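Local structure of probable enoyl-CoA hydratase/isomerase (Mycobacterium abscessus, 3SWX) at residues B[14-19]-B[200-205]; B[101-106]-B[211-216]; B[10-15]-B[58-63]; B[129-134]-B[188-193]; B[64-69]-B[107-112]. The protein probably catalyses the hydration or isomerisation of enoyl-CoA thioesters, as a member of the enoyl-CoA hydratase/isomerase (crotonase) family. All coordinates share one frame; numbering follows the deposited sequence.

Contact 1. Residues B[14-19]-B[200-205]; sequences RRDGYV and IAQTIA
The flat amide of Q202 lies at the middle of this contact. V19 CG2 sits over one of its faces, 3.5 Å from Q202 CD. At the edge, D16 O lies close to the amide plane and accepts a hydrogen bond from Q202 NE2 at 2.8 Å. The N-H...O angle of this bond is 155°, but NE2 approaches from above the carbonyl plane of D16. The D16 carboxylate is turned 63° from the amide, with its OD2 3.2 Å from Q202 NE2. At the other end of the amide, Q202 OE1 accepts a hydrogen bond from a water at 2.6 Å, and that water accepts from Y18 N. Both ends of the amide are therefore tied to one turn.

That turn is type II', from D16 to V19, and it makes the tight hairpin between antiparallel strands 11-16 and 19-24 of the crotonase core sheet. G17 takes the positive phi that the turn needs. D16 O is gripped twice, by Q202 NE2 and by V19 N across the turn. Q202 is bent at chi2 (-65°), which brings its amide to the hairpin from helix 193-205.

Below the amide the contact is apolar. V19 CG1, anti to its backbone N, meets A201 CB at 3.7 Å. Y18 CB rests on A205 CB at 3.8 Å. The Y18 ring runs on past A205 and makes a cation-pi contact with R55, which also bonds A205 O. V58 of strand 56-61 packs against both V19 and A201.

Contact 2. Residues B[101-106]-B[211-216]; sequences LSKPLL and GVQATL
The loop that leads into strand 105-109 runs past helix 209-225, and the backbones come nearest where K103 CA lies 5.9 Å from Q213 CA. No direct hydrogen bond joins the two segments. One water links them instead, donating to S102 O at 2.8 Å and to Q213 O at 2.6 Å.

P104 carries most of the apolar contact. Its ring crosses V212 at about a right angle, and P104 CG is only 3.4 Å from V212 CG1, tighter than usual for two carbons. L216 comes in beside it. Its CD1 touches the peptide joining K103 and P104 (3.6 Å to P104 N) and also the ring, at P104 CD. The aliphatic part of Q213 lies along the loop, with Q213 CG 3.6 Å from S102 O. Beyond CG the Q213 chain is extended and runs side by side with K103, both pointing the same way. The ends of the loop side chains have other partners: K103 NZ bonds Y48 O and L54 O, and S102 OG bonds E49.

I204 of helix 193-205 packs on both P104 and V212. A second subunit packs against the same helix as V212 and L216, its L168 on V212 and its W160 on L216. The arrangement is that of a crotonase, in which C-terminal helices pack on the core and take part in contacts between subunits, here in an assembly of three chains.

Contact 3. Residues B[10-15]-B[58-63]; sequences TLRIRR and VLYGEG
Y60 OH is the best-held polar atom, with three partners. It donates to E62 OE2 at 2.7 Å, using the anti lone pair of that oxygen. It accepts from R14 NH2 at 2.8 Å, though this bond is bent to 132°. The third partner is a water that donates weakly, at 3.3 Å.

E62 OE2 has a second strong donor. R12 NH1 reaches it at 2.8 Å in a salt bridge with an N-H...O angle of 153°. The oxygen lies near the guanidinium plane of R12, at its edge, but NH1 meets the carboxylate from above the carboxylate plane. R12 gets there as a straight rod, with CG anti to its backbone N and the chain extended as far as NE. R14 is bent at chi3 (-85°), which turns its guanidinium back over that of R12. The two groups lie face over face, each CZ 3.7 Å above the other's plane. The same water also bonds R12 O and R14 NE, so it helps to fix the R14 head.

Strands 11-16 and 56-61 are not neighbours in the sheet. Strand 19-24 runs between them, and these long side chains cross over it. The Y60 ring leans on V21 of that strand and on V194 of helix 193-205.

Two stacked arginines would repel each other if their charges were alone. E62, bonded to one and 4.4 Å from R14 NH2 through its OE2, probably offsets that repulsion, and in turn would be kept ionised by them.

Contact 4. Residues B[129-134]-B[188-193]; sequences ADETAT and VPVGEH
D130, E131 and H193 all place CG between the backbone N and the carbonyl carbon. In D130 this position (chi1 89°) swings the carboxylate across to the turn at 189-192. There D130 OD2 accepts from G191 N at 2.9 Å on its anti lone pair, in a nearly straight bond of 167°. E131, with chi1 53° and an extended chain, lies alongside the same turn. Its OE2 takes the N-H of V190 at 3.0 Å, also on an anti lone pair. Two successive backbone N-H groups are thus held by two successive acidic residues.

The other D130 oxygen serves its own segment. OD1 accepts from T132 OG1 at 2.7 Å on the syn side, and from T132 N above the carboxylate plane, which makes an Asx turn. The carboxylate is gripped at both ends, so its rotation is fixed.

The backbones form one parallel bridge between D130 and V188. V188 N bonds A129 O at 2.8 Å, nearly along the C=O axis. The return bond, from E131 N to V188 O, is weak. H193 packs its ring against D130, with ND1 3.7 Å from D130 CB. This ND1 is buried and has no polar partner in the model.

The bridge closes the edge of the core sheet, where strand 186-188 lies beside strand 126-130. On its other side the D130 backbone bonds to V109 of strand 105-109. H193 lies in the first part of helix 193-205, and its ring meets that of H110.

Contact 5. Residues B[64-69]-B[107-112]; sequences PLFTAG and VAVHGK
The ring of F66 is the tightly packed part of this contact. V109 CG1 sits over one of its faces, 4.0 Å from the ring centroid, in a CH-pi contact. Near the far end of the ring, F66 CZ touches V107 CG1 at 3.8 Å. F66 has CG anti to its backbone N (chi1 178°), which sends the ring back along strand 105-109. F66 N donates to H110 O at 3.1 Å, near the C=O axis but bent at the hydrogen (135°).

A second flat group packs next to it. L65 CA lies over a face of the H110 imidazole, 3.8 Å from its centroid. The ring is also held at H110 NE2, which bonds G63 O. G111 has no side chain, and L65 CB comes to 4.0 Å from G111 CA, where a beta carbon would clash.

The outer side is looser. L65 CD2 and K112 CB meet at 4.0 Å, and the extended K112 chain then leads away from L65 at the exposed side. P64 lies exposed at the other end.

T67 OG1 closes an ST turn onto G69 N and also bonds N31. In crotonases the loop after the strand equivalent to 56-61 supplies one N-H of the oxyanion hole, and 64-69 probably carries it. Apolar packing and one backbone bond hold this segment against strand 105-109 and H110, and the bond to G63 O is consistent with a proton on H110 NE2.

Overall arrangement
All five contacts reach the same core sheet. Contact 2 is the buried one; it is largely apolar and touches a second subunit, as does contact 1. Contacts 1 and 2 meet where I200 and A201 pack on L106. Contacts 1 and 3 both use strand 11-16 and are both partly buried; contact 3 is the charged one, with long side chains spanning an intervening strand. Contacts 4 and 5 lie together where strands 105-109 and 126-130 end, on the opposite side of the chain's centre from contact 2. A backbone bond between T134 and G111 helps to join them. Contact 4 uses carboxylates on turn N-H groups, while contact 5 relies on aromatic faces.

Contact 1. Residues B[14-19]-B[200-205]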
# COMPACT_ATOMS: atom_id res chain seq x y z
N ARG B 14 2.11 32.59 -9.16
CA ARG B 14 1.95 33.56 -8.10
C ARG B 14 2.59 33.02 -6.85
O ARG B 14 2.80 31.80 -6.74
CB ARG B 14 0.47 33.83 -7.83
CG ARG B 14 -0.33 34.38 -9.00
CD ARG B 14 -1.81 34.32 -8.72
NE ARG B 14 -2.38 33.01 -9.05
CZ ARG B 14 -3.59 32.59 -8.70
NH1 ARG B 14 -4.40 33.36 -7.98
NH2 ARG B 14 -4.01 31.39 -9.06
N ARG B 15 2.86 33.93 -5.91
CA ARG B 15 3.36 33.59 -4.57
C ARG B 15 2.41 34.10 -3.50
O ARG B 15 1.97 35.24 -3.54
CB ARG B 15 4.68 34.28 -4.29
CG ARG B 15 5.86 33.70 -4.96
CD ARG B 15 7.10 34.19 -4.25
NE ARG B 15 8.31 33.76 -4.93
CZ ARG B 15 9.50 33.61 -4.34
NH1 ARG B 15 9.66 33.84 -3.04
NH2 ARG B 15 10.52 33.21 -5.07
N ASP B 16 2.14 33.24 -2.53
CA ASP B 16 1.35 33.58 -1.37
C ASP B 16 2.24 33.25 -0.18
O ASP B 16 2.19 32.13 0.38
CB ASP B 16 0.06 32.74 -1.39
CG ASP B 16 -0.87 33.05 -0.24
OD1 ASP B 16 -0.64 34.03 0.50
OD2 ASP B 16 -1.87 32.29 -0.09
N GLY B 17 3.08 34.22 0.17
CA GLY B 17 4.07 34.07 1.24
C GLY B 17 5.09 32.99 0.92
O GLY B 17 5.79 33.05 -0.07
N TYR B 18 5.13 31.96 1.75
CA TYR B 18 6.02 30.82 1.55
C TYR B 18 5.51 29.80 0.53
O TYR B 18 6.17 28.80 0.26
CB TYR B 18 6.22 30.08 2.88
CG TYR B 18 6.86 30.88 3.99
CD1 TYR B 18 8.13 31.37 3.87
CD2 TYR B 18 6.18 31.09 5.19
CE1 TYR B 18 8.75 32.07 4.91
CE2 TYR B 18 6.78 31.79 6.25
CZ TYR B 18 8.06 32.28 6.10
OH TYR B 18 8.65 32.97 7.13
N VAL B 19 4.33 30.03 -0.05
CA VAL B 19 3.73 29.04 -0.93
C VAL B 19 3.78 29.50 -2.38
O VAL B 19 3.35 30.61 -2.69
CB VAL B 19 2.27 28.76 -0.53
CG1 VAL B 19 1.60 27.83 -1.55
CG2 VAL B 19 2.20 28.17 0.86
N ILE B 200 -3.79 24.06 2.88
CA ILE B 200 -2.97 22.97 3.40
C ILE B 200 -1.48 23.27 3.24
O ILE B 200 -0.68 22.95 4.12
CB ILE B 200 -3.31 21.60 2.74
CG1 ILE B 200 -4.76 21.20 3.05
CG2 ILE B 200 -2.36 20.52 3.27
CD1 ILE B 200 -5.36 20.16 2.08
N ALA B 201 -1.13 23.83 2.10
CA ALA B 201 0.23 24.30 1.83
C ALA B 201 0.68 25.31 2.89
O ALA B 201 1.81 25.25 3.36
CB ALA B 201 0.28 24.95 0.43
N GLN B 202 -0.20 26.23 3.28
CA GLN B 202 0.12 27.20 4.33
C GLN B 202 0.34 26.51 5.69
O GLN B 202 1.20 26.93 6.47
CB GLN B 202 -0.96 28.28 4.44
CG GLN B 202 -1.08 29.20 3.22
CD GLN B 202 0.15 30.07 2.97
OE1 GLN B 202 1.07 30.14 3.80
NE2 GLN B 202 0.19 30.72 1.79
N THR B 203 -0.43 25.47 5.97
CA THR B 203 -0.22 24.72 7.22
C THR B 203 1.15 24.10 7.22
O THR B 203 1.86 24.17 8.23
CB THR B 203 -1.29 23.65 7.43
OG1 THR B 203 -2.56 24.29 7.49
CG2 THR B 203 -1.05 22.90 8.74
N ILE B 204 1.52 23.53 6.08
CA ILE B 204 2.85 22.95 5.90
C ILE B 204 3.92 24.01 6.13
O ILE B 204 4.92 23.75 6.82
CB ILE B 204 3.02 22.31 4.49
CG1 ILE B 204 2.15 21.05 4.39
CG2 ILE B 204 4.47 21.91 4.25
CD1 ILE B 204 2.18 20.37 3.03
N ALA B 205 3.67 25.20 5.58
CA ALA B 205 4.61 26.32 5.70
C ALA B 205 4.75 26.91 7.11
O ALA B 205 5.72 27.62 7.38
CB ALA B 205 4.24 27.43 4.67
O HOH W 1 3.12 31.77 3.71

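Contact 2. Residues B[101-106]-B[211-216]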
# COMPACT_ATOMS: atom_id res chain seq x y z
N LEU B 101 11.69 16.07 -5.97
CA LEU B 101 11.61 17.31 -5.19
C LEU B 101 11.92 17.11 -3.70
O LEU B 101 11.46 16.14 -3.09
CB LEU B 101 10.22 17.95 -5.33
CG LEU B 101 9.89 18.53 -6.70
CD1 LEU B 101 8.45 19.04 -6.73
CD2 LEU B 101 10.91 19.64 -7.07
N SER B 102 12.66 18.05 -3.14
CA SER B 102 13.08 18.02 -1.73
C SER B 102 12.05 18.65 -0.84
O SER B 102 12.14 18.54 0.38
CB SER B 102 14.38 18.83 -1.54
OG SER B 102 15.45 18.20 -2.21
N LYS B 103 11.08 19.32 -1.45
CA LYS B 103 10.06 20.05 -0.72
C LYS B 103 8.69 19.70 -1.27
O LYS B 103 8.58 19.16 -2.39
CB LYS B 103 10.30 21.56 -0.80
CG LYS B 103 11.64 21.97 -0.25
CD LYS B 103 11.80 23.46 -0.30
CE LYS B 103 12.00 23.98 -1.71
NZ LYS B 103 12.34 25.43 -1.67
N PRO B 104 7.63 20.00 -0.50
CA PRO B 104 6.30 19.48 -0.82
C PRO B 104 5.68 20.03 -2.09
O PRO B 104 5.90 21.19 -2.43
CB PRO B 104 5.48 19.85 0.42
CG PRO B 104 6.47 19.98 1.51
CD PRO B 104 7.66 20.60 0.85
N LEU B 105 4.97 19.16 -2.81
CA LEU B 105 4.15 19.53 -3.95
C LEU B 105 2.71 19.05 -3.71
O LEU B 105 2.46 17.89 -3.39
CB LEU B 105 4.70 18.94 -5.23
CG LEU B 105 3.93 19.28 -6.52
CD1 LEU B 105 3.93 20.78 -6.91
CD2 LEU B 105 4.43 18.42 -7.72
N LEU B 106 1.76 19.96 -3.85
CA LEU B 106 0.36 19.59 -3.76
C LEU B 106 -0.24 19.78 -5.14
O LEU B 106 0.13 20.71 -5.86
CB LEU B 106 -0.37 20.46 -2.73
CG LEU B 106 0.16 20.40 -1.29
CD1 LEU B 106 1.34 21.38 -1.09
CD2 LEU B 106 -0.96 20.69 -0.30
N GLY B 211 12.43 19.84 9.11
CA GLY B 211 11.67 18.66 9.55
C GLY B 211 10.79 18.13 8.44
O GLY B 211 10.67 16.94 8.25
N VAL B 212 10.15 19.06 7.72
CA VAL B 212 9.33 18.71 6.55
C VAL B 212 10.25 18.02 5.53
O VAL B 212 9.93 16.95 5.00
CB VAL B 212 8.62 19.99 5.97
CG1 VAL B 212 7.94 19.72 4.62
CG2 VAL B 212 7.60 20.56 6.99
N GLN B 213 11.41 18.60 5.30
CA GLN B 213 12.36 18.08 4.32
C GLN B 213 12.87 16.72 4.72
O GLN B 213 12.94 15.81 3.88
CB GLN B 213 13.52 19.04 4.12
CG GLN B 213 13.13 20.29 3.33
CD GLN B 213 14.27 21.27 3.25
OE1 GLN B 213 15.44 20.87 3.28
NE2 GLN B 213 13.95 22.56 3.13
N ALA B 214 13.19 16.56 6.00
CA ALA B 214 13.63 15.27 6.54
C ALA B 214 12.55 14.19 6.39
O ALA B 214 12.85 13.05 6.10
CB ALA B 214 14.08 15.42 8.03
N THR B 215 11.30 14.55 6.63
CA THR B 215 10.17 13.64 6.44
C THR B 215 10.10 13.09 4.99
O THR B 215 9.98 11.87 4.76
CB THR B 215 8.83 14.35 6.82
OG1 THR B 215 8.90 14.81 8.18
CG2 THR B 215 7.67 13.39 6.69
N LEU B 216 10.21 13.98 4.02
CA LEU B 216 10.20 13.61 2.61
C LEU B 216 11.43 12.78 2.27
O LEU B 216 11.30 11.77 1.62
CB LEU B 216 10.13 14.87 1.72
CG LEU B 216 8.77 15.57 1.65
CD1 LEU B 216 8.86 16.86 0.87
CD2 LEU B 216 7.74 14.66 1.01
O HOH W 2 13.52 16.39 1.42

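Contact 3. Residues B[10-15]-B[58-63]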
# COMPACT_ATOMS: atom_id res chain seq x y z
N THR B 10 3.25 29.62 -20.80
CA THR B 10 2.21 28.60 -20.57
C THR B 10 1.86 28.32 -19.10
O THR B 10 1.02 27.47 -18.81
CB THR B 10 2.61 27.27 -21.24
OG1 THR B 10 3.76 26.70 -20.56
CG2 THR B 10 2.96 27.51 -22.73
N LEU B 11 2.49 29.02 -18.16
CA LEU B 11 2.16 28.89 -16.74
C LEU B 11 1.80 30.23 -16.12
O LEU B 11 2.41 31.24 -16.43
CB LEU B 11 3.34 28.33 -15.95
CG LEU B 11 3.99 27.09 -16.51
CD1 LEU B 11 5.29 26.81 -15.75
CD2 LEU B 11 2.99 25.97 -16.41
N ARG B 12 0.82 30.21 -15.21
CA ARG B 12 0.49 31.34 -14.41
C ARG B 12 1.08 31.11 -13.02
O ARG B 12 0.67 30.18 -12.30
CB ARG B 12 -1.03 31.50 -14.32
CG ARG B 12 -1.45 32.69 -13.49
CD ARG B 12 -2.90 32.59 -13.10
NE ARG B 12 -3.36 33.79 -12.42
CZ ARG B 12 -4.59 33.99 -11.97
NH1 ARG B 12 -5.53 33.06 -12.12
NH2 ARG B 12 -4.89 35.11 -11.35
N ILE B 13 2.02 31.96 -12.63
CA ILE B 13 2.70 31.80 -11.37
C ILE B 13 2.41 32.94 -10.41
O ILE B 13 2.45 34.11 -10.79
CB ILE B 13 4.23 31.64 -11.61
CG1 ILE B 13 4.49 30.27 -12.27
CG2 ILE B 13 5.00 31.80 -10.29
CD1 ILE B 13 5.82 29.66 -11.98
N ARG B 14 2.11 32.59 -9.16
CA ARG B 14 1.95 33.56 -8.10
C ARG B 14 2.59 33.02 -6.85
O ARG B 14 2.80 31.80 -6.74
CB ARG B 14 0.47 33.83 -7.83
CG ARG B 14 -0.33 34.38 -9.00
CD ARG B 14 -1.81 34.32 -8.72
NE ARG B 14 -2.38 33.01 -9.05
CZ ARG B 14 -3.59 32.59 -8.70
NH1 ARG B 14 -4.40 33.36 -7.98
NH2 ARG B 14 -4.01 31.39 -9.06
N ARG B 15 2.86 33.93 -5.91
CA ARG B 15 3.36 33.59 -4.57
C ARG B 15 2.41 34.10 -3.50
O ARG B 15 1.97 35.24 -3.54
CB ARG B 15 4.68 34.28 -4.29
CG ARG B 15 5.86 33.70 -4.96
CD ARG B 15 7.10 34.19 -4.25
NE ARG B 15 8.31 33.76 -4.93
CZ ARG B 15 9.50 33.61 -4.34
NH1 ARG B 15 9.66 33.84 -3.04
NH2 ARG B 15 10.52 33.21 -5.07
N VAL B 58 1.84 24.51 -4.93
CA VAL B 58 0.51 24.07 -5.34
C VAL B 58 0.45 24.13 -6.86
O VAL B 58 0.79 25.15 -7.44
CB VAL B 58 -0.57 24.97 -4.74
CG1 VAL B 58 -1.92 24.69 -5.34
CG2 VAL B 58 -0.62 24.77 -3.24
N LEU B 59 0.04 23.03 -7.49
CA LEU B 59 -0.08 22.94 -8.94
C LEU B 59 -1.54 22.60 -9.28
O LEU B 59 -2.12 21.67 -8.72
CB LEU B 59 0.85 21.86 -9.49
CG LEU B 59 0.77 21.55 -10.99
CD1 LEU B 59 1.11 22.78 -11.84
CD2 LEU B 59 1.73 20.40 -11.31
N TYR B 60 -2.12 23.41 -10.17
CA TYR B 60 -3.51 23.27 -10.60
C TYR B 60 -3.53 23.64 -12.08
O TYR B 60 -2.48 23.96 -12.66
CB TYR B 60 -4.44 24.19 -9.79
CG TYR B 60 -4.27 25.64 -10.16
CD1 TYR B 60 -3.16 26.36 -9.71
CD2 TYR B 60 -5.21 26.28 -10.98
CE1 TYR B 60 -2.99 27.66 -10.07
CE2 TYR B 60 -5.04 27.59 -11.33
CZ TYR B 60 -3.93 28.28 -10.88
OH TYR B 60 -3.75 29.59 -11.24
N GLY B 61 -4.70 23.56 -12.70
CA GLY B 61 -4.86 23.97 -14.10
C GLY B 61 -5.90 25.08 -14.25
O GLY B 61 -6.93 25.02 -13.62
N GLU B 62 -5.62 26.08 -15.10
CA GLU B 62 -6.61 27.12 -15.44
C GLU B 62 -7.65 26.57 -16.42
O GLU B 62 -7.37 25.62 -17.14
CB GLU B 62 -5.93 28.35 -16.06
CG GLU B 62 -5.09 29.21 -15.07
CD GLU B 62 -5.95 30.13 -14.21
OE1 GLU B 62 -6.97 30.63 -14.73
OE2 GLU B 62 -5.62 30.36 -13.02
N GLY B 63 -8.84 27.16 -16.42
CA GLY B 63 -9.89 26.77 -17.35
C GLY B 63 -10.70 25.53 -16.97
O GLY B 63 -10.74 25.14 -15.80
O HOH W 3 -0.85 30.78 -10.17

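Contact 4. Residues B[129-134]-B[188-193]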
# COMPACT_ATOMS: atom_id res chain seq x y z
N ALA B 129 -9.10 17.11 -4.92
CA ALA B 129 -10.03 17.15 -6.05
C ALA B 129 -11.30 17.94 -5.72
O ALA B 129 -11.81 17.87 -4.59
CB ALA B 129 -10.38 15.72 -6.47
N ASP B 130 -11.84 18.70 -6.68
CA ASP B 130 -13.20 19.17 -6.53
C ASP B 130 -14.14 18.04 -6.99
O ASP B 130 -13.70 17.08 -7.62
CB ASP B 130 -13.47 20.57 -7.18
CG ASP B 130 -13.90 20.51 -8.65
OD1 ASP B 130 -13.78 19.46 -9.31
OD2 ASP B 130 -14.35 21.57 -9.14
N GLU B 131 -15.42 18.16 -6.66
CA GLU B 131 -16.40 17.09 -6.92
C GLU B 131 -16.58 16.71 -8.40
O GLU B 131 -17.11 15.63 -8.71
CB GLU B 131 -17.75 17.41 -6.25
CG GLU B 131 -18.33 18.77 -6.60
CD GLU B 131 -19.54 19.14 -5.74
OE1 GLU B 131 -20.27 18.21 -5.30
OE2 GLU B 131 -19.76 20.37 -5.52
N THR B 132 -16.13 17.55 -9.33
CA THR B 132 -16.27 17.25 -10.75
C THR B 132 -15.14 16.39 -11.31
O THR B 132 -15.22 15.95 -12.43
CB THR B 132 -16.29 18.54 -11.63
OG1 THR B 132 -14.98 19.13 -11.66
CG2 THR B 132 -17.29 19.55 -11.10
N ALA B 133 -14.06 16.18 -10.56
CA ALA B 133 -12.89 15.51 -11.13
C ALA B 133 -13.24 14.12 -11.65
O ALA B 133 -13.88 13.34 -10.95
CB ALA B 133 -11.77 15.42 -10.11
N THR B 134 -12.87 13.84 -12.90
CA THR B 134 -12.82 12.45 -13.39
C THR B 134 -11.42 12.10 -13.91
O THR B 134 -10.63 13.00 -14.23
CB THR B 134 -13.84 12.16 -14.50
OG1 THR B 134 -13.52 12.95 -15.64
CG2 THR B 134 -15.26 12.43 -14.05
N VAL B 188 -13.60 18.25 -2.43
CA VAL B 188 -14.24 19.49 -1.99
C VAL B 188 -15.25 19.97 -3.03
O VAL B 188 -15.27 19.46 -4.16
CB VAL B 188 -13.18 20.57 -1.76
CG1 VAL B 188 -12.21 20.14 -0.64
CG2 VAL B 188 -12.43 20.90 -3.07
N PRO B 189 -16.10 20.95 -2.65
CA PRO B 189 -17.11 21.45 -3.59
C PRO B 189 -16.52 22.10 -4.84
O PRO B 189 -15.36 22.53 -4.84
CB PRO B 189 -17.89 22.48 -2.76
CG PRO B 189 -17.78 21.94 -1.34
CD PRO B 189 -16.34 21.46 -1.29
N VAL B 190 -17.33 22.16 -5.90
CA VAL B 190 -16.92 22.67 -7.20
C VAL B 190 -16.12 23.97 -7.08
O VAL B 190 -16.54 24.89 -6.41
CB VAL B 190 -18.16 22.85 -8.16
CG1 VAL B 190 -19.32 23.42 -7.42
CG2 VAL B 190 -17.80 23.72 -9.37
N GLY B 191 -14.94 24.01 -7.68
CA GLY B 191 -14.11 25.23 -7.70
C GLY B 191 -13.25 25.52 -6.48
O GLY B 191 -12.47 26.46 -6.51
N GLU B 192 -13.34 24.70 -5.42
CA GLU B 192 -12.61 24.97 -4.16
C GLU B 192 -11.28 24.23 -4.01
O GLU B 192 -10.64 24.32 -2.96
CB GLU B 192 -13.43 24.52 -2.96
CG GLU B 192 -14.84 24.84 -3.02
CD GLU B 192 -15.17 25.92 -2.13
OE1 GLU B 192 -15.95 25.63 -1.19
OE2 GLU B 192 -14.63 27.04 -2.36
N HIS B 193 -10.93 23.45 -5.01
CA HIS B 193 -9.74 22.59 -4.97
C HIS B 193 -8.45 23.38 -4.80
O HIS B 193 -7.60 23.00 -4.01
CB HIS B 193 -9.66 21.70 -6.21
CG HIS B 193 -9.81 22.44 -7.51
ND1 HIS B 193 -10.95 23.14 -7.84
CD2 HIS B 193 -8.97 22.56 -8.56
CE1 HIS B 193 -10.79 23.67 -9.04
NE2 HIS B 193 -9.59 23.34 -9.49

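Contact 5. Residues B[64-69]-B[107-112]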
# COMPACT_ATOMS: atom_id res chain seq x y z
N PRO B 64 -11.34 24.90 -17.96
CA PRO B 64 -12.34 23.87 -17.66
C PRO B 64 -11.83 22.58 -16.98
O PRO B 64 -12.58 21.96 -16.23
CB PRO B 64 -12.97 23.55 -19.03
CG PRO B 64 -12.30 24.42 -20.02
CD PRO B 64 -11.40 25.38 -19.35
N LEU B 65 -10.58 22.19 -17.23
CA LEU B 65 -10.06 20.96 -16.63
C LEU B 65 -8.55 21.00 -16.39
O LEU B 65 -7.84 21.88 -16.88
CB LEU B 65 -10.45 19.78 -17.51
CG LEU B 65 -9.98 19.84 -18.96
CD1 LEU B 65 -8.58 19.25 -19.10
CD2 LEU B 65 -10.98 19.08 -19.85
N PHE B 66 -8.08 20.03 -15.60
CA PHE B 66 -6.69 20.04 -15.15
C PHE B 66 -5.73 19.85 -16.32
O PHE B 66 -4.86 20.70 -16.55
CB PHE B 66 -6.49 18.98 -14.06
CG PHE B 66 -5.09 18.87 -13.57
CD1 PHE B 66 -4.46 19.95 -12.99
CD2 PHE B 66 -4.38 17.68 -13.69
CE1 PHE B 66 -3.13 19.86 -12.54
CE2 PHE B 66 -3.08 17.56 -13.23
CZ PHE B 66 -2.45 18.65 -12.67
N THR B 67 -5.87 18.75 -17.06
CA THR B 67 -5.09 18.53 -18.28
C THR B 67 -5.67 17.43 -19.14
O THR B 67 -6.14 16.41 -18.65
CB THR B 67 -3.58 18.19 -18.03
OG1 THR B 67 -2.92 17.98 -19.29
CG2 THR B 67 -3.40 16.95 -17.15
N ALA B 68 -5.65 17.65 -20.45
CA ALA B 68 -6.07 16.64 -21.42
C ALA B 68 -4.92 15.66 -21.75
O ALA B 68 -5.10 14.76 -22.56
CB ALA B 68 -6.57 17.32 -22.67
N GLY B 69 -3.75 15.82 -21.12
CA GLY B 69 -2.63 14.90 -21.34
C GLY B 69 -1.59 15.45 -22.30
O GLY B 69 -1.34 16.66 -22.34
N VAL B 107 -1.16 18.90 -5.52
CA VAL B 107 -1.84 19.03 -6.81
C VAL B 107 -3.35 19.12 -6.61
O VAL B 107 -3.94 18.29 -5.92
CB VAL B 107 -1.47 17.89 -7.79
CG1 VAL B 107 -2.43 17.84 -8.97
CG2 VAL B 107 -0.02 18.08 -8.29
N ALA B 108 -3.95 20.15 -7.19
CA ALA B 108 -5.38 20.40 -7.11
C ALA B 108 -5.99 20.14 -8.48
O ALA B 108 -5.60 20.78 -9.45
CB ALA B 108 -5.66 21.86 -6.68
N VAL B 109 -6.96 19.21 -8.55
CA VAL B 109 -7.53 18.78 -9.81
C VAL B 109 -9.05 19.02 -9.88
O VAL B 109 -9.74 19.03 -8.87
CB VAL B 109 -7.21 17.27 -10.16
CG1 VAL B 109 -5.68 16.99 -10.15
CG2 VAL B 109 -7.96 16.27 -9.24
N HIS B 110 -9.53 19.19 -11.10
CA HIS B 110 -10.95 19.35 -11.40
C HIS B 110 -11.16 18.95 -12.86
O HIS B 110 -10.23 18.98 -13.65
CB HIS B 110 -11.37 20.80 -11.21
CG HIS B 110 -10.88 21.72 -12.29
ND1 HIS B 110 -9.54 22.02 -12.46
CD2 HIS B 110 -11.55 22.40 -13.25
CE1 HIS B 110 -9.41 22.84 -13.49
NE2 HIS B 110 -10.62 23.10 -13.98
N GLY B 111 -12.39 18.59 -13.21
CA GLY B 111 -12.71 18.15 -14.58
C GLY B 111 -11.94 16.89 -14.95
O GLY B 111 -11.57 16.10 -14.08
N LYS B 112 -11.68 16.71 -16.24
CA LYS B 112 -10.90 15.56 -16.70
C LYS B 112 -9.43 15.62 -16.33
O LYS B 112 -8.72 16.64 -16.54
CB LYS B 112 -11.03 15.38 -18.21
CG LYS B 112 -12.45 15.01 -18.60
CD LYS B 112 -12.55 14.67 -20.09
CE LYS B 112 -13.96 14.22 -20.45
NZ LYS B 112 -13.93 13.63 -21.82